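Local structure of putative phosphohistidine phosphatase SixA (Agrobacterium tumefaciens, 2RFL) at residues R27-G32 against S60-R65; L14-A19 against A64-T69. The protein probably removes phosphate from phosphohistidine in proteins, as a SixA-like member of the histidine phosphatase superfamily. All coordinates share one frame; numbering follows the deposited sequence.

Interaction 1 (R27-G32 against S60-R65); sequences RDFDRG and SSTAAR
The guanidinium groups of Arg31 and Arg65 lie flat on each other, planes 16° apart and centres 4.5 Å apart, with Arg31 NH1 over the centre of the Arg65 group. At the edge of the Arg65 group sits the carboxylate of Asp28, and Arg65 grips this residue end-on with two nitrogens. NH2 makes a salt bridge to the syn side of Asp28 OD2 at 3.0 Å, while NH1 donates to Asp28 O at 3.1 Å. That carbonyl also accepts from Arg31 N, on the opposite face of its plane. Arg31 NH1 also approaches Asp28 OD1, though the position of that oxygen is doubtful. The carboxylate, at the edge of both stacked groups, may offset part of their repulsion. The Phe29 ring is met at its edge by Thr62, whose OG1 is 3.5 Å from CE1, and CD1 rests on Ala63 CB at 3.6 Å. CG of Phe29 is anti to the backbone N (chi1 -178°), carrying the ring to the turn before the helix. There Ala64 N makes a weak bond to Phe29 O. Tyr90 OH hydrogen-bonds to Asp28 OD2 and the Tyr90 ring meets that of Phe29 edge-to-face, whereas Thr62 OG1 hydrogen-bonds to Asp87 OD1. The contact thus fastens the loop between strand 10-15 and helix 35-51 to the junction of strand 57-60 with helix 64-77.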
loop_
_atom_site.group_PDB
_atom_site.type_symbol
_atom_site.label_atom_id
_atom_site.label_comp_id
_atom_site.label_asym_id
_atom_site.label_seq_id
_atom_site.Cartn_x
_atom_site.Cartn_y
_atom_site.Cartn_z
ATOM N N ARG A 27 -14.239 -1.028 -19.025
ATOM C CA ARG A 27 -14.478 -0.656 -17.618
ATOM C C ARG A 27 -13.219 -0.825 -16.749
ATOM O O ARG A 27 -12.800 -1.947 -16.460
ATOM C CB ARG A 27 -15.671 -1.439 -17.043
ATOM C CG ARG A 27 -15.852 -1.330 -15.538
ATOM C CD ARG A 27 -17.257 -1.777 -15.157
ATOM N NE ARG A 27 -17.204 -2.799 -14.116
ATOM C CZ ARG A 27 -17.586 -2.638 -12.852
ATOM N NH1 ARG A 27 -17.473 -3.658 -12.016
ATOM N NH2 ARG A 27 -18.097 -1.486 -12.423
ATOM N N ASP A 28 -12.619 0.293 -16.353
ATOM C CA ASP A 28 -11.304 0.289 -15.694
ATOM C C ASP A 28 -11.184 -0.562 -14.413
ATOM O O ASP A 28 -10.167 -1.224 -14.179
ATOM C CB ASP A 28 -10.862 1.721 -15.376
ATOM C CG ASP A 28 -9.523 1.761 -14.670
ATOM O OD1 ASP A 28 -8.565 1.251 -15.256
ATOM O OD2 ASP A 28 -9.429 2.267 -13.546
ATOM N N PHE A 29 -12.214 -0.471 -13.570
ATOM C CA PHE A 29 -12.318 -1.225 -12.339
ATOM C C PHE A 29 -11.883 -2.693 -12.537
ATOM O O PHE A 29 -11.103 -3.255 -11.730
ATOM C CB PHE A 29 -13.735 -1.091 -11.821
ATOM C CG PHE A 29 -13.982 -1.785 -10.527
ATOM C CD1 PHE A 29 -13.470 -1.275 -9.346
ATOM C CD2 PHE A 29 -14.730 -2.959 -10.483
ATOM C CE1 PHE A 29 -13.717 -1.914 -8.133
ATOM C CE2 PHE A 29 -14.976 -3.601 -9.294
ATOM C CZ PHE A 29 -14.474 -3.092 -8.115
ATOM N N ASP A 30 -12.330 -3.267 -13.659
ATOM C CA ASP A 30 -12.068 -4.670 -13.998
ATOM C C ASP A 30 -10.720 -5.027 -14.645
ATOM O O ASP A 30 -10.538 -6.158 -15.067
ATOM C CB ASP A 30 -13.239 -5.252 -14.812
ATOM C CG ASP A 30 -14.487 -5.349 -13.984
ATOM O OD1 ASP A 30 -14.359 -5.198 -12.750
ATOM O OD2 ASP A 30 -15.572 -5.550 -14.525
ATOM N N ARG A 31 -9.782 -4.089 -14.717
ATOM C CA ARG A 31 -8.519 -4.410 -15.352
ATOM C C ARG A 31 -7.731 -5.330 -14.434
ATOM O O ARG A 31 -7.831 -5.199 -13.208
ATOM C CB ARG A 31 -7.721 -3.148 -15.666
ATOM C CG ARG A 31 -8.298 -2.287 -16.774
ATOM C CD ARG A 31 -7.689 -0.914 -16.672
ATOM N NE ARG A 31 -6.255 -0.995 -16.432
ATOM C CZ ARG A 31 -5.514 -0.027 -15.914
ATOM N NH1 ARG A 31 -6.061 1.125 -15.561
ATOM N NH2 ARG A 31 -4.211 -0.216 -15.751
ATOM N N GLY A 32 -6.967 -6.258 -15.016
ATOM C CA GLY A 32 -6.212 -7.238 -14.228
ATOM C C GLY A 32 -4.743 -6.914 -14.064
ATOM O O GLY A 32 -4.244 -5.939 -14.620
ATOM N N SER A 60 -7.944 -2.691 1.404
ATOM C CA SER A 60 -7.669 -2.688 -0.041
ATOM C C SER A 60 -8.862 -2.191 -0.820
ATOM O O SER A 60 -9.985 -2.419 -0.410
ATOM C CB SER A 60 -7.349 -4.103 -0.530
ATOM O OG SER A 60 -7.201 -4.193 -1.958
ATOM N N SER A 61 -8.596 -1.530 -1.949
ATOM C CA SER A 61 -9.570 -1.343 -3.013
ATOM C C SER A 61 -10.225 -2.692 -3.376
ATOM O O SER A 61 -9.622 -3.787 -3.261
ATOM C CB SER A 61 -8.891 -0.711 -4.259
ATOM O OG SER A 61 -9.744 -0.509 -5.400
ATOM N N THR A 62 -11.462 -2.601 -3.827
ATOM C CA THR A 62 -12.138 -3.728 -4.337
ATOM C C THR A 62 -11.722 -3.955 -5.783
ATOM O O THR A 62 -12.050 -5.003 -6.325
ATOM C CB THR A 62 -13.656 -3.512 -4.241
ATOM O OG1 THR A 62 -13.948 -2.175 -4.647
ATOM C CG2 THR A 62 -14.107 -3.696 -2.827
ATOM N N ALA A 63 -11.013 -2.984 -6.412
ATOM C CA ALA A 63 -10.709 -3.102 -7.864
ATOM C C ALA A 63 -9.891 -4.358 -8.111
ATOM O O ALA A 63 -8.921 -4.596 -7.426
ATOM C CB ALA A 63 -9.997 -1.880 -8.407
ATOM N N ALA A 64 -10.294 -5.172 -9.074
ATOM C CA ALA A 64 -9.597 -6.419 -9.292
ATOM C C ALA A 64 -8.056 -6.274 -9.105
ATOM O O ALA A 64 -7.475 -7.015 -8.305
ATOM C CB ALA A 64 -9.935 -6.962 -10.585
ATOM N N ARG A 65 -7.411 -5.308 -9.778
ATOM C CA ARG A 65 -5.957 -5.156 -9.695
ATOM C C ARG A 65 -5.448 -4.968 -8.262
ATOM O O ARG A 65 -4.264 -5.140 -7.992
ATOM C CB ARG A 65 -5.432 -4.027 -10.601
ATOM C CG ARG A 65 -5.616 -2.573 -10.078
ATOM C CD ARG A 65 -5.159 -1.540 -11.195
ATOM N NE ARG A 65 -5.766 -0.188 -11.147
ATOM C CZ ARG A 65 -6.983 0.126 -11.619
ATOM N NH1 ARG A 65 -7.793 -0.788 -12.178
ATOM N NH2 ARG A 65 -7.407 1.383 -11.534
#

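Interaction 2 (L14-A19 against A64-T69); sequences LRHAKA and ARCRQT
His16, Thr69 and Arg65 carry this contact, in which the loop leaving strand 10-15 of the histidine phosphatase alpha/beta fold packs on the first turns of helix 64-77. His16 closes the Arg-His pair at the end of the first strand, part of the signature of the superfamily, whose histidine is the phosphate acceptor in characterised relatives; the same role is likely here. The aliphatic part of Arg65 lies over one face of the imidazole, in a CH-pi contact with CD 3.4 Å from the ring centroid. The guanidinium beyond, bound to Asp28, is turned steeply, its plane 79° from the ring, with His16 NE2 at its edge. Ala19 CB touches the same CD at 3.6 Å. Cys66 SG lies against His16 CB, and the ring of His115 also meets the imidazole. ND1 of His16 donates to Ala17 O at 2.6 Å, which helps fix the rotation of the ring. Thr69 reaches both strand and loop: its CG2 meets Leu14 CD2 tip to tip at 3.9 Å. Its OG1, anti to the carbonyl carbon (chi1 -53°), donates to Arg65 O and accepts a nearly straight bond (166°) from Ala17 N at 3.0 Å.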
loop_
_atom_site.group_PDB
_atom_site.type_symbol
_atom_site.label_atom_id
_atom_site.label_comp_id
_atom_site.label_asym_id
_atom_site.label_seq_id
_atom_site.Cartn_x
_atom_site.Cartn_y
_atom_site.Cartn_z
ATOM N N LEU A 14 1.103 0.366 0.058
ATOM C CA LEU A 14 1.307 -0.512 -1.086
ATOM C C LEU A 14 0.519 -0.053 -2.320
ATOM O O LEU A 14 -0.723 -0.029 -2.344
ATOM C CB LEU A 14 0.940 -1.993 -0.727
ATOM C CG LEU A 14 1.026 -3.083 -1.837
ATOM C CD1 LEU A 14 2.438 -3.247 -2.448
ATOM C CD2 LEU A 14 0.481 -4.465 -1.415
ATOM N N ARG A 15 1.242 0.288 -3.371
ATOM C CA ARG A 15 0.573 0.549 -4.617
ATOM C C ARG A 15 0.355 -0.795 -5.293
ATOM O O ARG A 15 1.184 -1.689 -5.170
ATOM C CB ARG A 15 1.347 1.517 -5.488
ATOM C CG ARG A 15 0.553 1.906 -6.741
ATOM C CD ARG A 15 1.084 3.111 -7.468
ATOM N NE ARG A 15 0.435 3.197 -8.754
ATOM C CZ ARG A 15 1.032 3.642 -9.856
ATOM N NH1 ARG A 15 2.280 4.103 -9.802
ATOM N NH2 ARG A 15 0.379 3.646 -11.013
ATOM N N HIS A 16 -0.789 -0.933 -5.965
ATOM C CA HIS A 16 -1.150 -2.144 -6.658
ATOM C C HIS A 16 -0.075 -2.399 -7.725
ATOM O O HIS A 16 0.619 -1.467 -8.160
ATOM C CB HIS A 16 -2.556 -2.034 -7.285
ATOM C CG HIS A 16 -2.639 -1.039 -8.403
ATOM N ND1 HIS A 16 -2.186 -1.310 -9.681
ATOM C CD2 HIS A 16 -3.062 0.247 -8.421
ATOM C CE1 HIS A 16 -2.341 -0.238 -10.437
ATOM N NE2 HIS A 16 -2.881 0.714 -9.701
ATOM N N ALA A 17 0.075 -3.668 -8.098
ATOM C CA ALA A 17 1.032 -4.084 -9.103
ATOM C C ALA A 17 0.599 -3.587 -10.484
ATOM O O ALA A 17 -0.518 -3.037 -10.621
ATOM C CB ALA A 17 1.182 -5.610 -9.071
ATOM N N LYS A 18 1.482 -3.771 -11.483
ATOM C CA LYS A 18 1.237 -3.343 -12.873
ATOM C C LYS A 18 0.001 -4.001 -13.475
ATOM O O LYS A 18 -0.139 -5.236 -13.473
ATOM C CB LYS A 18 2.473 -3.566 -13.772
ATOM C CG LYS A 18 2.337 -3.013 -15.222
ATOM C CD LYS A 18 3.608 -3.101 -16.059
ATOM C CE LYS A 18 4.526 -1.884 -15.875
ATOM N NZ LYS A 18 3.857 -0.523 -15.856
ATOM N N ALA A 19 -0.888 -3.149 -13.973
ATOM C CA ALA A 19 -2.145 -3.554 -14.564
ATOM C C ALA A 19 -2.056 -3.490 -16.067
ATOM O O ALA A 19 -1.228 -2.776 -16.610
ATOM C CB ALA A 19 -3.266 -2.675 -14.075
ATOM N N ALA A 64 -10.294 -5.172 -9.074
ATOM C CA ALA A 64 -9.597 -6.419 -9.292
ATOM C C ALA A 64 -8.056 -6.274 -9.105
ATOM O O ALA A 64 -7.475 -7.015 -8.305
ATOM C CB ALA A 64 -9.935 -6.962 -10.585
ATOM N N ARG A 65 -7.411 -5.308 -9.778
ATOM C CA ARG A 65 -5.957 -5.156 -9.695
ATOM C C ARG A 65 -5.448 -4.968 -8.262
ATOM O O ARG A 65 -4.264 -5.140 -7.992
ATOM C CB ARG A 65 -5.432 -4.027 -10.601
ATOM C CG ARG A 65 -5.616 -2.573 -10.078
ATOM C CD ARG A 65 -5.159 -1.540 -11.195
ATOM N NE ARG A 65 -5.766 -0.188 -11.147
ATOM C CZ ARG A 65 -6.983 0.126 -11.619
ATOM N NH1 ARG A 65 -7.793 -0.788 -12.178
ATOM N NH2 ARG A 65 -7.407 1.383 -11.534
ATOM N N CYS A 66 -6.329 -4.612 -7.344
ATOM C CA CYS A 66 -5.897 -4.386 -5.974
ATOM C C CYS A 66 -6.125 -5.673 -5.275
ATOM O O CYS A 66 -5.311 -6.112 -4.501
ATOM C CB CYS A 66 -6.687 -3.263 -5.293
ATOM S SG CYS A 66 -5.958 -1.632 -5.551
ATOM N N ARG A 67 -7.241 -6.288 -5.602
ATOM C CA ARG A 67 -7.622 -7.563 -5.086
ATOM C C ARG A 67 -6.527 -8.639 -5.314
ATOM O O ARG A 67 -6.074 -9.265 -4.370
ATOM C CB ARG A 67 -8.967 -7.926 -5.705
ATOM C CG ARG A 67 -10.098 -7.215 -5.015
ATOM C CD ARG A 67 -11.404 -7.844 -5.449
ATOM N NE ARG A 67 -12.557 -7.409 -4.672
ATOM C CZ ARG A 67 -12.968 -7.962 -3.521
ATOM N NH1 ARG A 67 -12.312 -8.966 -2.974
ATOM N NH2 ARG A 67 -14.049 -7.505 -2.901
ATOM N N GLN A 68 -6.085 -8.775 -6.572
ATOM C CA GLN A 68 -5.038 -9.710 -6.976
ATOM C C GLN A 68 -3.724 -9.286 -6.301
ATOM O O GLN A 68 -3.040 -10.149 -5.716
ATOM C CB GLN A 68 -4.871 -9.805 -8.501
ATOM C CG GLN A 68 -6.072 -10.301 -9.313
ATOM C CD GLN A 68 -6.049 -9.805 -10.807
ATOM O OE1 GLN A 68 -5.381 -8.832 -11.189
ATOM N NE2 GLN A 68 -6.833 -10.433 -11.604
ATOM N N THR A 69 -3.399 -7.983 -6.324
ATOM C CA THR A 69 -2.211 -7.539 -5.584
ATOM C C THR A 69 -2.244 -8.151 -4.159
ATOM O O THR A 69 -1.297 -8.846 -3.788
ATOM C CB THR A 69 -1.996 -5.970 -5.564
ATOM O OG1 THR A 69 -2.020 -5.441 -6.907
ATOM C CG2 THR A 69 -0.646 -5.605 -4.949
#

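Both interactions use the start of helix 64-77 and share Arg65, whose two ends serve them differently: its aliphatic chain covers the histidine in interaction 2, and its guanidinium enters the charged network of interaction 1. Interaction 2 is buried, its centre about 9 Å from the centre of the chain, and relies on the arginine chain packed on the imidazole and on one cross-segment hydrogen bond. Interaction 1 is only partly buried, about 15 Å out, and joins salt bridges and a guanidinium stack to the packing of one aromatic ring. Holding the arginine that lies against His16 is consistent with a second-shell part for Asp28, if His16 is the acceptor as in relatives.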